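Local coordinates for protein putative oxygenase (Streptomyces viridochromogenes Tue57, PDB 4XAA) that probably acts as an iron- and 2-oxoglutarate-dependent dioxygenase of the phytanoyl-CoA dioxygenase family in the biosynthesis of an orthosomycin antibiotic, at residues Asp54-Phe59 with Tyr70-Leu75; Val105-Ala110 with Glu213-Ala218; Asp144-His149 with Val180-Gly185. All blocks are in the same frame, centred on the assembly; numbering follows the deposited sequence.

All three contacts belong to one double-stranded beta-helix, whose nickel, held by H125, D127 and H196, probably stands in for iron. Interactions 1 and 2, centres about 19 Å apart, share the seven-stranded sheet: strand 105-114 lies between the edge hairpin of interaction 1 and strand 207-215, so the contacts meet directly, as where R71 packs on A110. Interaction 3, centred about 24 Å from interaction 2, joins two connections between the larger and smaller sheets, and both its segments fall between the strands paired in interaction 2; interaction 1 precedes both. R71 and E213 approach the nickel to about 6 and 8 Å with their side chains, while that of V180 in interaction 3 stays about 12 Å away.

Interaction 1 (Asp54-Phe59 with Tyr70-Leu75); sequences DDYWNF and YRVHNL
D55 opens the contact with both its backbone and its side chain. Its carbonyl O takes the H73 N-H on a lone pair, and its OD1 receives N74 ND2 at 2.7 Å from above the carboxylate plane; the two side chains cross at about a right angle, their planes 76° apart. OD2 is hydrogen-bonded to Q78 NE2. Y56, buried, lies on the same face as V72, side by side with it, V72 CG1 4.2 Å from Y56 CE1, while the phenol OH reaches the carbonyl of L42 in helix 29-47. W57 and R71 lie on the other face, W57 N bonded to R71 O (2.8 Å). The W57 carbonyl O accepts from two successive residues, Y70 N at 2.9 Å and R71 N at 3.2 Å, a classic beta bulge in the antiparallel hairpin 56-59/68-72, which edges the major sheet of the double-stranded beta-helix. The indole CG is anti to the carbonyl carbon (chi1 -62°). R71, extended alongside, lays CD over the six-membered ring, 3.4 Å from W57 CE3, and H73 forms an offset stack with that ring, planes 23° apart. R71 NE donates to H73 ND1 in the imidazole plane, fixing the turn of that ring, and the arginine side chain comes to about 6 Å from the nickel. W57 CB meets the Y70 ring over its face in a CH-pi contact. N58 points away from the partner strand, its ND2 bonded back to Y56 O, and F59 CD2 comes within 3.6 Å of Y70 CD2, the rings barely overlapping.

Interaction 2 (Val105-Ala110 with Glu213-Ala218); sequences VPTAYA and EYADPA
Strands 105-114 and 207-215 run antiparallel in the major sheet of the double-stranded beta-helix, and the contact is tightest along their backbones. V105 and A215 form a hydrogen-bonded pair, closed by V105 N to A215 O and A215 N to V105 O, both 2.9 Å. Next along, P106 and Y214 are a non-hydrogen-bonded pair with side chains on the face toward helix 90-100. There Y214, its CG anti to the carbonyl carbon, brings CE1 to 3.9 Å from P106 CB, and the ring continues into the helix, packing on L92, A93 and A96. The shortest bond joins T107 N to E213 O at 2.6 Å, in the carbonyl plane. At T107 the backbone leaves the extended form (psi -7°), so that the next bond, from E213 N to A108 O (2.8 Å), reaches one residue further than a regular register would give. The close packing extends to the face that E213 shares with A215. T107, itself exposed, rests CG2 on A215 CB, and its OG1 occupies the crowded position between backbone N and carbonyl carbon (chi1 51°). From that position OG1 donates to E213 OE2 at 3.0 Å, approaching from above the carboxylate plane; E213 meets it with CG anti to its own N (chi1 179°) and an extended chain. The loose part is the exposed end, where V105 CG2 and P217 CG touch at 4.1 Å. E213 OE2 also forms a salt bridge with R128. A carboxylate oxygen held between a hydroxyl donor and an arginine is consistent with an ionised E213, whose side chain lies about 8 Å from the nickel and may steady R128, next in sequence to the ligand D127.

Interaction 3 (Asp144-His149 with Val180-Gly185); sequences DDAGPH and VPVSQG
The methyl of A146 lies against CG2 of V182 at 3.7 Å, the one apolar side-chain contact between the two segments. V182 offers that branch from the crowded position between its backbone N and carbonyl carbon, which also brings CG2 beside the D144 carbonyl O. The backbones of the same two residues are tied by a reciprocal pair of bonds, A146 N to V182 O at 3.0 Å and V182 N to A146 O at 2.9 Å, a single antiparallel bridge. It draws together two connections of the double-stranded beta-helix, one leading from strand 136-142 of the larger sheet to strand 153-155 of the smaller, the other returning from strand 178-179 to strand 186-191. Flanking the bridge, P181 CA makes a CA-H...O contact of 3.2 Å with A146 O. D145 supplies a side-chain bond in place of a further backbone pair: with CG anti to its carbonyl carbon (chi1 -74°), OD1 takes the Q184 N-H at 3.1 Å in a nearly straight bond, met from above the carboxylate plane. D144 points away at its CB, and its carboxylate OD2 forms a salt bridge with R208; V182 also packs on V188.

Interaction 1 (Asp54-Phe59 with Tyr70-Leu75)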
ATOM      1  N   ASP A  54      17.189  10.989  -1.753  1.00 44.39           N
ATOM      2  CA  ASP A  54      16.832  10.468  -0.453  1.00 46.86           C
ATOM      3  C   ASP A  54      15.486   9.760  -0.480  1.00 44.09           C
ATOM      4  O   ASP A  54      15.326   8.713   0.141  1.00 43.59           O
ATOM      5  CB  ASP A  54      16.821  11.588   0.583  1.00 51.38           C
ATOM      6  CG  ASP A  54      16.932  11.061   2.004  1.00 60.38           C
ATOM      7  OD1 ASP A  54      18.060  10.663   2.400  1.00 54.64           O
ATOM      8  OD2 ASP A  54      15.891  11.046   2.713  1.00 52.87           O
ATOM      9  N   ASP A  55      14.528  10.327  -1.208  1.00 43.73           N
ATOM     10  CA  ASP A  55      13.201   9.722  -1.331  1.00 43.50           C
ATOM     11  C   ASP A  55      13.150   8.440  -2.169  1.00 42.78           C
ATOM     12  O   ASP A  55      12.166   7.698  -2.102  1.00 43.86           O
ATOM     13  CB  ASP A  55      12.215  10.735  -1.908  1.00 45.65           C
ATOM     14  CG  ASP A  55      11.913  11.849  -0.941  1.00 45.88           C
ATOM     15  OD1 ASP A  55      11.826  11.543   0.268  1.00 39.35           O
ATOM     16  OD2 ASP A  55      11.791  13.020  -1.387  1.00 43.44           O
ATOM     17  N   TYR A  56      14.183   8.168  -2.959  1.00 44.07           N
ATOM     18  CA  TYR A  56      14.233   6.907  -3.704  1.00 42.00           C
ATOM     19  C   TYR A  56      14.929   5.802  -2.888  1.00 45.30           C
ATOM     20  O   TYR A  56      16.154   5.677  -2.911  1.00 46.99           O
ATOM     21  CB  TYR A  56      14.941   7.101  -5.037  1.00 41.02           C
ATOM     22  CG  TYR A  56      14.109   7.784  -6.101  1.00 46.39           C
ATOM     23  CD1 TYR A  56      13.658   9.081  -5.931  1.00 41.86           C
ATOM     24  CD2 TYR A  56      13.795   7.137  -7.286  1.00 44.62           C
ATOM     25  CE1 TYR A  56      12.917   9.706  -6.900  1.00 43.94           C
ATOM     26  CE2 TYR A  56      13.047   7.766  -8.272  1.00 43.14           C
ATOM     27  CZ  TYR A  56      12.613   9.046  -8.073  1.00 42.41           C
ATOM     28  OH  TYR A  56      11.870   9.685  -9.039  1.00 43.90           O
ATOM     29  N   TRP A  57      14.147   5.016  -2.155  1.00 43.19           N
ATOM     30  CA  TRP A  57      14.699   3.962  -1.303  1.00 43.61           C
ATOM     31  C   TRP A  57      15.039   2.730  -2.111  1.00 44.31           C
ATOM     32  O   TRP A  57      14.183   2.194  -2.820  1.00 41.73           O
ATOM     33  CB  TRP A  57      13.724   3.560  -0.202  1.00 41.44           C
ATOM     34  CG  TRP A  57      13.380   4.643   0.735  1.00 39.57           C
ATOM     35  CD1 TRP A  57      13.702   5.956   0.623  1.00 37.70           C
ATOM     36  CD2 TRP A  57      12.616   4.513   1.937  1.00 40.32           C
ATOM     37  NE1 TRP A  57      13.191   6.654   1.678  1.00 41.91           N
ATOM     38  CE2 TRP A  57      12.519   5.793   2.504  1.00 38.54           C
ATOM     39  CE3 TRP A  57      11.992   3.436   2.580  1.00 42.69           C
ATOM     40  CZ2 TRP A  57      11.832   6.035   3.691  1.00 40.75           C
ATOM     41  CZ3 TRP A  57      11.315   3.673   3.761  1.00 43.68           C
ATOM     42  CH2 TRP A  57      11.238   4.966   4.305  1.00 41.61           C
ATOM     43  N   ASN A  58      16.280   2.271  -1.967  1.00 42.36           N
ATOM     44  CA  ASN A  58      16.804   1.165  -2.754  1.00 44.78           C
ATOM     45  C   ASN A  58      17.795   0.304  -1.962  1.00 49.13           C
ATOM     46  O   ASN A  58      18.421   0.781  -1.018  1.00 46.48           O
ATOM     47  CB  ASN A  58      17.477   1.704  -4.013  1.00 46.40           C
ATOM     48  CG  ASN A  58      18.652   2.628  -3.696  1.00 49.66           C
ATOM     49  OD1 ASN A  58      19.799   2.187  -3.600  1.00 48.86           O
ATOM     50  ND2 ASN A  58      18.364   3.913  -3.522  1.00 44.11           N
ATOM     51  N   PHE A  59      17.931  -0.968  -2.330  1.00 47.09           N
ATOM     52  CA  PHE A  59      19.021  -1.761  -1.783  1.00 49.58           C
ATOM     53  C   PHE A  59      19.979  -2.199  -2.882  1.00 50.68           C
ATOM     54  O   PHE A  59      19.582  -2.365  -4.034  1.00 50.27           O
ATOM     55  CB  PHE A  59      18.497  -2.969  -1.003  1.00 47.11           C
ATOM     56  CG  PHE A  59      17.649  -3.917  -1.808  1.00 52.90           C
ATOM     57  CD1 PHE A  59      18.231  -4.931  -2.551  1.00 51.08           C
ATOM     58  CD2 PHE A  59      16.266  -3.832  -1.773  1.00 43.64           C
ATOM     59  CE1 PHE A  59      17.456  -5.818  -3.267  1.00 44.51           C
ATOM     60  CE2 PHE A  59      15.495  -4.717  -2.485  1.00 49.47           C
ATOM     61  CZ  PHE A  59      16.090  -5.713  -3.230  1.00 45.88           C
ATOM     62  N   TYR A  70      12.703   0.200  -4.344  1.00 40.94           N
ATOM     63  CA  TYR A  70      11.504  -0.394  -3.766  1.00 41.47           C
ATOM     64  C   TYR A  70      10.549   0.645  -3.180  1.00 41.85           C
ATOM     65  O   TYR A  70       9.423   0.318  -2.826  1.00 41.24           O
ATOM     66  CB  TYR A  70      11.864  -1.443  -2.704  1.00 40.01           C
ATOM     67  CG  TYR A  70      12.630  -0.934  -1.503  1.00 46.41           C
ATOM     68  CD1 TYR A  70      11.967  -0.439  -0.386  1.00 43.53           C
ATOM     69  CD2 TYR A  70      14.020  -0.976  -1.474  1.00 42.51           C
ATOM     70  CE1 TYR A  70      12.671   0.020   0.719  1.00 42.36           C
ATOM     71  CE2 TYR A  70      14.725  -0.522  -0.386  1.00 42.12           C
ATOM     72  CZ  TYR A  70      14.051  -0.021   0.712  1.00 44.27           C
ATOM     73  OH  TYR A  70      14.764   0.424   1.811  1.00 44.82           O
ATOM     74  N   ARG A  71      10.975   1.900  -3.099  1.00 41.61           N
ATOM     75  CA  ARG A  71      10.062   2.942  -2.648  1.00 42.23           C
ATOM     76  C   ARG A  71      10.431   4.331  -3.137  1.00 39.58           C
ATOM     77  O   ARG A  71      11.597   4.681  -3.256  1.00 42.47           O
ATOM     78  CB  ARG A  71       9.971   2.952  -1.123  1.00 37.61           C
ATOM     79  CG  ARG A  71       8.883   3.837  -0.563  1.00 35.44           C
ATOM     80  CD  ARG A  71       9.006   3.869   0.915  1.00 38.51           C
ATOM     81  NE  ARG A  71       7.903   4.506   1.630  1.00 42.33           N
ATOM     82  CZ  ARG A  71       6.941   3.835   2.259  1.00 41.92           C
ATOM     83  NH1 ARG A  71       6.914   2.508   2.250  1.00 35.97           N
ATOM     84  NH2 ARG A  71       6.002   4.494   2.908  1.00 44.64           N
ATOM     85  N   VAL A  72       9.406   5.100  -3.460  1.00 40.16           N
ATOM     86  CA  VAL A  72       9.543   6.527  -3.601  1.00 40.57           C
ATOM     87  C   VAL A  72       8.766   7.171  -2.458  1.00 40.82           C
ATOM     88  O   VAL A  72       7.552   7.070  -2.383  1.00 39.04           O
ATOM     89  CB  VAL A  72       9.044   7.026  -4.940  1.00 40.45           C
ATOM     90  CG1 VAL A  72       9.350   8.506  -5.071  1.00 41.55           C
ATOM     91  CG2 VAL A  72       9.712   6.258  -6.059  1.00 40.16           C
ATOM     92  N   HIS A  73       9.502   7.802  -1.549  1.00 43.79           N
ATOM     93  CA  HIS A  73       8.947   8.356  -0.325  1.00 39.60           C
ATOM     94  C   HIS A  73       8.500   9.762  -0.615  1.00 38.91           C
ATOM     95  O   HIS A  73       8.898  10.333  -1.627  1.00 41.38           O
ATOM     96  CB  HIS A  73       9.993   8.334   0.783  1.00 38.37           C
ATOM     97  CG  HIS A  73       9.428   8.342   2.165  1.00 39.50           C
ATOM     98  ND1 HIS A  73       8.604   7.343   2.640  1.00 41.64           N
ATOM     99  CD2 HIS A  73       9.595   9.213   3.190  1.00 32.80           C
ATOM    100  CE1 HIS A  73       8.281   7.600   3.896  1.00 35.79           C
ATOM    101  NE2 HIS A  73       8.873   8.729   4.253  1.00 44.03           N
ATOM    102  N   ASN A  74       7.670  10.317   0.259  1.00 36.71           N
ATOM    103  CA  ASN A  74       7.157  11.655   0.045  1.00 37.92           C
ATOM    104  C   ASN A  74       6.620  11.830  -1.371  1.00 38.43           C
ATOM    105  O   ASN A  74       6.998  12.757  -2.080  1.00 41.17           O
ATOM    106  CB  ASN A  74       8.251  12.674   0.332  1.00 38.44           C
ATOM    107  CG  ASN A  74       8.691  12.648   1.777  1.00 43.02           C
ATOM    108  OD1 ASN A  74       7.864  12.723   2.686  1.00 43.73           O
ATOM    109  ND2 ASN A  74       9.998  12.531   2.000  1.00 41.64           N
ATOM    110  N   LEU A  75       5.755  10.915  -1.792  1.00 36.82           N
ATOM    111  CA  LEU A  75       5.325  10.881  -3.183  1.00 37.62           C
ATOM    112  C   LEU A  75       4.654  12.186  -3.625  1.00 39.52           C
ATOM    113  O   LEU A  75       4.814  12.608  -4.767  1.00 40.19           O
ATOM    114  CB  LEU A  75       4.386   9.694  -3.411  1.00 38.71           C
ATOM    115  CG  LEU A  75       3.919   9.388  -4.837  1.00 36.52           C
ATOM    116  CD1 LEU A  75       5.104   9.087  -5.743  1.00 39.00           C
ATOM    117  CD2 LEU A  75       2.940   8.232  -4.834  1.00 33.48           C
TER

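Interaction 2 (Val105-Ala110 with Glu213-Ala218)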
ATOM      1  N   VAL A 105      -7.697  12.852   7.267  1.00 37.75           N
ATOM      2  CA  VAL A 105      -6.791  13.696   6.509  1.00 42.91           C
ATOM      3  C   VAL A 105      -5.594  12.844   6.086  1.00 43.44           C
ATOM      4  O   VAL A 105      -5.124  12.015   6.860  1.00 44.16           O
ATOM      5  CB  VAL A 105      -6.341  14.927   7.337  1.00 43.21           C
ATOM      6  CG1 VAL A 105      -5.231  15.660   6.642  1.00 47.99           C
ATOM      7  CG2 VAL A 105      -7.516  15.875   7.568  1.00 41.11           C
ATOM      8  N   PRO A 106      -5.124  13.013   4.838  1.00 45.71           N
ATOM      9  CA  PRO A 106      -3.952  12.249   4.392  1.00 40.58           C
ATOM     10  C   PRO A 106      -2.704  12.630   5.193  1.00 44.49           C
ATOM     11  O   PRO A 106      -2.522  13.807   5.481  1.00 47.46           O
ATOM     12  CB  PRO A 106      -3.809  12.656   2.924  1.00 37.50           C
ATOM     13  CG  PRO A 106      -4.444  14.026   2.858  1.00 42.84           C
ATOM     14  CD  PRO A 106      -5.613  13.932   3.792  1.00 41.32           C
ATOM     15  N   THR A 107      -1.862  11.664   5.547  1.00 40.47           N
ATOM     16  CA  THR A 107      -0.709  11.974   6.372  1.00 43.84           C
ATOM     17  C   THR A 107       0.610  11.548   5.737  1.00 43.05           C
ATOM     18  O   THR A 107       1.676  11.875   6.247  1.00 48.36           O
ATOM     19  CB  THR A 107      -0.837  11.321   7.757  1.00 46.21           C
ATOM     20  OG1 THR A 107      -1.132   9.932   7.602  1.00 45.55           O
ATOM     21  CG2 THR A 107      -1.966  11.974   8.551  1.00 45.66           C
ATOM     22  N   ALA A 108       0.534  10.838   4.620  1.00 42.75           N
ATOM     23  CA  ALA A 108       1.725  10.299   3.964  1.00 41.34           C
ATOM     24  C   ALA A 108       1.369   9.670   2.627  1.00 40.03           C
ATOM     25  O   ALA A 108       0.327   9.040   2.469  1.00 40.80           O
ATOM     26  CB  ALA A 108       2.428   9.263   4.859  1.00 28.58           C
ATOM     27  N   TYR A 109       2.267   9.835   1.674  1.00 42.70           N
ATOM     28  CA  TYR A 109       2.070   9.357   0.325  1.00 39.58           C
ATOM     29  C   TYR A 109       3.319   8.625  -0.100  1.00 35.12           C
ATOM     30  O   TYR A 109       4.415   9.169   0.005  1.00 37.45           O
ATOM     31  CB  TYR A 109       1.812  10.513  -0.647  1.00 39.74           C
ATOM     32  CG  TYR A 109       0.704  11.479  -0.280  1.00 39.83           C
ATOM     33  CD1 TYR A 109       0.882  12.421   0.722  1.00 38.65           C
ATOM     34  CD2 TYR A 109      -0.499  11.483  -0.975  1.00 37.02           C
ATOM     35  CE1 TYR A 109      -0.114  13.319   1.053  1.00 40.13           C
ATOM     36  CE2 TYR A 109      -1.506  12.387  -0.662  1.00 37.84           C
ATOM     37  CZ  TYR A 109      -1.311  13.308   0.353  1.00 43.77           C
ATOM     38  OH  TYR A 109      -2.296  14.217   0.678  1.00 37.32           O
ATOM     39  N   ALA A 110       3.171   7.417  -0.616  1.00 35.08           N
ATOM     40  CA  ALA A 110       4.340   6.692  -1.074  1.00 38.97           C
ATOM     41  C   ALA A 110       4.038   5.850  -2.290  1.00 38.06           C
ATOM     42  O   ALA A 110       2.923   5.358  -2.475  1.00 40.02           O
ATOM     43  CB  ALA A 110       4.915   5.803   0.063  1.00 35.22           C
ATOM     44  N   GLU A 213      -1.657   7.290   3.449  1.00 37.60           N
ATOM     45  CA  GLU A 213      -2.177   7.058   4.784  1.00 41.89           C
ATOM     46  C   GLU A 213      -3.185   8.132   5.162  1.00 39.30           C
ATOM     47  O   GLU A 213      -2.907   9.314   5.011  1.00 35.69           O
ATOM     48  CB  GLU A 213      -1.044   7.012   5.794  1.00 39.48           C
ATOM     49  CG  GLU A 213      -1.507   6.802   7.214  1.00 44.03           C
ATOM     50  CD  GLU A 213      -0.343   6.653   8.171  1.00 50.08           C
ATOM     51  OE1 GLU A 213       0.424   5.672   8.025  1.00 56.56           O
ATOM     52  OE2 GLU A 213      -0.188   7.517   9.059  1.00 51.46           O
ATOM     53  N   TYR A 214      -4.357   7.712   5.632  1.00 36.68           N
ATOM     54  CA  TYR A 214      -5.389   8.640   6.073  1.00 38.12           C
ATOM     55  C   TYR A 214      -5.670   8.448   7.540  1.00 40.79           C
ATOM     56  O   TYR A 214      -5.753   7.311   8.017  1.00 39.97           O
ATOM     57  CB  TYR A 214      -6.695   8.465   5.281  1.00 38.66           C
ATOM     58  CG  TYR A 214      -6.556   8.735   3.805  1.00 39.05           C
ATOM     59  CD1 TYR A 214      -6.853   9.994   3.264  1.00 39.44           C
ATOM     60  CD2 TYR A 214      -6.119   7.736   2.950  1.00 39.78           C
ATOM     61  CE1 TYR A 214      -6.718  10.225   1.904  1.00 37.61           C
ATOM     62  CE2 TYR A 214      -5.978   7.958   1.607  1.00 36.09           C
ATOM     63  CZ  TYR A 214      -6.277   9.194   1.088  1.00 38.76           C
ATOM     64  OH  TYR A 214      -6.114   9.376  -0.256  1.00 45.07           O
ATOM     65  N   ALA A 215      -5.866   9.560   8.246  1.00 38.92           N
ATOM     66  CA  ALA A 215      -5.962   9.509   9.696  1.00 39.60           C
ATOM     67  C   ALA A 215      -7.074  10.362  10.262  1.00 37.00           C
ATOM     68  O   ALA A 215      -7.324  11.458   9.784  1.00 39.23           O
ATOM     69  CB  ALA A 215      -4.627   9.933  10.321  1.00 34.95           C
ATOM     70  N   ASP A 216      -7.736   9.837  11.288  1.00 38.48           N
ATOM     71  CA  ASP A 216      -8.517  10.652  12.193  1.00 37.93           C
ATOM     72  C   ASP A 216      -7.635  11.831  12.585  1.00 38.83           C
ATOM     73  O   ASP A 216      -6.555  11.617  13.120  1.00 42.35           O
ATOM     74  CB  ASP A 216      -8.935   9.842  13.424  1.00 36.24           C
ATOM     75  CG  ASP A 216      -9.804  10.636  14.398  1.00 40.67           C
ATOM     76  OD1 ASP A 216      -9.847  11.879  14.332  1.00 43.67           O
ATOM     77  OD2 ASP A 216     -10.453  10.008  15.251  1.00 49.80           O
ATOM     78  N   PRO A 217      -8.091  13.066  12.321  1.00 38.59           N
ATOM     79  CA  PRO A 217      -7.299  14.279  12.600  1.00 41.56           C
ATOM     80  C   PRO A 217      -6.948  14.439  14.080  1.00 37.00           C
ATOM     81  O   PRO A 217      -5.968  15.089  14.381  1.00 39.82           O
ATOM     82  CB  PRO A 217      -8.213  15.427  12.121  1.00 38.68           C
ATOM     83  CG  PRO A 217      -9.165  14.785  11.181  1.00 36.85           C
ATOM     84  CD  PRO A 217      -9.378  13.385  11.679  1.00 36.00           C
ATOM     85  N   ALA A 218      -7.713  13.828  14.980  1.00 42.26           N
ATOM     86  CA  ALA A 218      -7.394  13.875  16.410  1.00 39.25           C
ATOM     87  C   ALA A 218      -6.289  12.888  16.796  1.00 39.34           C
ATOM     88  O   ALA A 218      -5.808  12.905  17.922  1.00 44.11           O
ATOM     89  CB  ALA A 218      -8.638  13.607  17.234  1.00 40.93           C
TER

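Interaction 3 (Asp144-His149 with Val180-Gly185)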
ATOM      1  N   ASP A 144      -1.075  -2.330 -10.678  1.00 45.28           N
ATOM      2  CA  ASP A 144      -0.867  -3.608 -11.338  1.00 48.50           C
ATOM      3  C   ASP A 144      -1.744  -4.733 -10.762  1.00 47.67           C
ATOM      4  O   ASP A 144      -2.242  -4.643  -9.629  1.00 44.74           O
ATOM      5  CB  ASP A 144       0.603  -4.002 -11.248  1.00 45.96           C
ATOM      6  CG  ASP A 144       1.493  -3.082 -12.045  1.00 49.51           C
ATOM      7  OD1 ASP A 144       1.417  -3.132 -13.286  1.00 51.31           O
ATOM      8  OD2 ASP A 144       2.268  -2.308 -11.443  1.00 49.70           O
ATOM      9  N   ASP A 145      -1.961  -5.760 -11.581  1.00 46.90           N
ATOM     10  CA  ASP A 145      -2.402  -7.072 -11.114  1.00 44.59           C
ATOM     11  C   ASP A 145      -1.354  -7.632 -10.158  1.00 48.00           C
ATOM     12  O   ASP A 145      -0.178  -7.668 -10.490  1.00 53.06           O
ATOM     13  CB  ASP A 145      -2.583  -8.040 -12.283  1.00 42.16           C
ATOM     14  CG  ASP A 145      -3.827  -7.755 -13.105  1.00 47.68           C
ATOM     15  OD1 ASP A 145      -4.291  -6.602 -13.108  1.00 50.04           O
ATOM     16  OD2 ASP A 145      -4.347  -8.692 -13.751  1.00 54.43           O
ATOM     17  N   ALA A 146      -1.768  -8.067  -8.979  1.00 44.63           N
ATOM     18  CA  ALA A 146      -0.832  -8.655  -8.041  1.00 45.58           C
ATOM     19  C   ALA A 146      -1.437  -9.853  -7.319  1.00 47.60           C
ATOM     20  O   ALA A 146      -2.601  -9.835  -6.931  1.00 49.62           O
ATOM     21  CB  ALA A 146      -0.370  -7.608  -7.041  1.00 54.01           C
ATOM     22  N   GLY A 147      -0.630 -10.893  -7.142  1.00 52.40           N
ATOM     23  CA  GLY A 147      -1.062 -12.099  -6.463  1.00 56.08           C
ATOM     24  C   GLY A 147       0.084 -12.676  -5.654  1.00 58.35           C
ATOM     25  O   GLY A 147       1.131 -12.052  -5.562  1.00 57.93           O
ATOM     26  N   PRO A 148      -0.105 -13.878  -5.085  1.00 60.14           N
ATOM     27  CA  PRO A 148       0.834 -14.509  -4.151  1.00 62.47           C
ATOM     28  C   PRO A 148       2.297 -14.495  -4.609  1.00 66.40           C
ATOM     29  O   PRO A 148       3.139 -13.923  -3.905  1.00 68.97           O
ATOM     30  CB  PRO A 148       0.311 -15.944  -4.058  1.00 64.37           C
ATOM     31  CG  PRO A 148      -1.131 -15.837  -4.354  1.00 60.60           C
ATOM     32  CD  PRO A 148      -1.237 -14.768  -5.398  1.00 64.07           C
ATOM     33  N   HIS A 149       2.602 -15.094  -5.758  1.00 64.38           N
ATOM     34  CA  HIS A 149       3.996 -15.207  -6.182  1.00 69.46           C
ATOM     35  C   HIS A 149       4.445 -14.004  -7.011  1.00 69.06           C
ATOM     36  O   HIS A 149       5.417 -14.083  -7.772  1.00 67.07           O
ATOM     37  N   VAL A 180      -3.433 -10.962  -0.490  1.00 46.96           N
ATOM     38  CA  VAL A 180      -4.490 -10.105  -0.991  1.00 43.13           C
ATOM     39  C   VAL A 180      -4.274  -9.890  -2.476  1.00 46.40           C
ATOM     40  O   VAL A 180      -3.590  -8.953  -2.879  1.00 49.20           O
ATOM     41  CB  VAL A 180      -4.549  -8.746  -0.256  1.00 43.38           C
ATOM     42  CG1 VAL A 180      -5.681  -7.895  -0.810  1.00 45.11           C
ATOM     43  CG2 VAL A 180      -4.765  -8.956   1.230  1.00 42.57           C
ATOM     44  N   PRO A 181      -4.837 -10.790  -3.298  1.00 47.89           N
ATOM     45  CA  PRO A 181      -4.876 -10.628  -4.755  1.00 48.19           C
ATOM     46  C   PRO A 181      -5.641  -9.366  -5.145  1.00 44.56           C
ATOM     47  O   PRO A 181      -6.668  -9.046  -4.534  1.00 42.53           O
ATOM     48  CB  PRO A 181      -5.614 -11.887  -5.235  1.00 44.70           C
ATOM     49  CG  PRO A 181      -5.489 -12.853  -4.124  1.00 45.49           C
ATOM     50  CD  PRO A 181      -5.466 -12.050  -2.868  1.00 45.65           C
ATOM     51  N   VAL A 182      -5.141  -8.657  -6.152  1.00 44.57           N
ATOM     52  CA  VAL A 182      -5.784  -7.440  -6.630  1.00 43.26           C
ATOM     53  C   VAL A 182      -5.702  -7.342  -8.148  1.00 41.11           C
ATOM     54  O   VAL A 182      -4.783  -7.864  -8.766  1.00 42.35           O
ATOM     55  CB  VAL A 182      -5.141  -6.165  -6.011  1.00 42.37           C
ATOM     56  CG1 VAL A 182      -5.180  -6.210  -4.478  1.00 39.86           C
ATOM     57  CG2 VAL A 182      -3.710  -5.998  -6.498  1.00 43.48           C
ATOM     58  N   SER A 183      -6.674  -6.677  -8.756  1.00 44.63           N
ATOM     59  CA  SER A 183      -6.537  -6.269 -10.148  1.00 44.96           C
ATOM     60  C   SER A 183      -6.126  -4.807 -10.177  1.00 42.03           C
ATOM     61  O   SER A 183      -6.383  -4.074  -9.229  1.00 40.93           O
ATOM     62  CB  SER A 183      -7.838  -6.469 -10.922  1.00 40.35           C
ATOM     63  OG  SER A 183      -8.563  -7.573 -10.411  1.00 47.77           O
ATOM     64  N   GLN A 184      -5.493  -4.387 -11.264  1.00 42.71           N
ATOM     65  CA  GLN A 184      -5.182  -2.985 -11.474  1.00 40.17           C
ATOM     66  C   GLN A 184      -6.443  -2.130 -11.301  1.00 43.28           C
ATOM     67  O   GLN A 184      -7.472  -2.390 -11.909  1.00 40.13           O
ATOM     68  CB  GLN A 184      -4.573  -2.782 -12.860  1.00 43.17           C
ATOM     69  CG  GLN A 184      -4.562  -1.339 -13.320  1.00 49.57           C
ATOM     70  CD  GLN A 184      -3.880  -1.140 -14.669  1.00 50.87           C
ATOM     71  OE1 GLN A 184      -3.061  -1.951 -15.101  1.00 46.54           O
ATOM     72  NE2 GLN A 184      -4.216  -0.039 -15.333  1.00 53.53           N
ATOM     73  N   GLY A 185      -6.357  -1.129 -10.438  1.00 47.96           N
ATOM     74  CA  GLY A 185      -7.487  -0.272 -10.150  1.00 41.53           C
ATOM     75  C   GLY A 185      -8.057  -0.524  -8.771  1.00 41.38           C
ATOM     76  O   GLY A 185      -8.727   0.340  -8.207  1.00 43.53           O
TER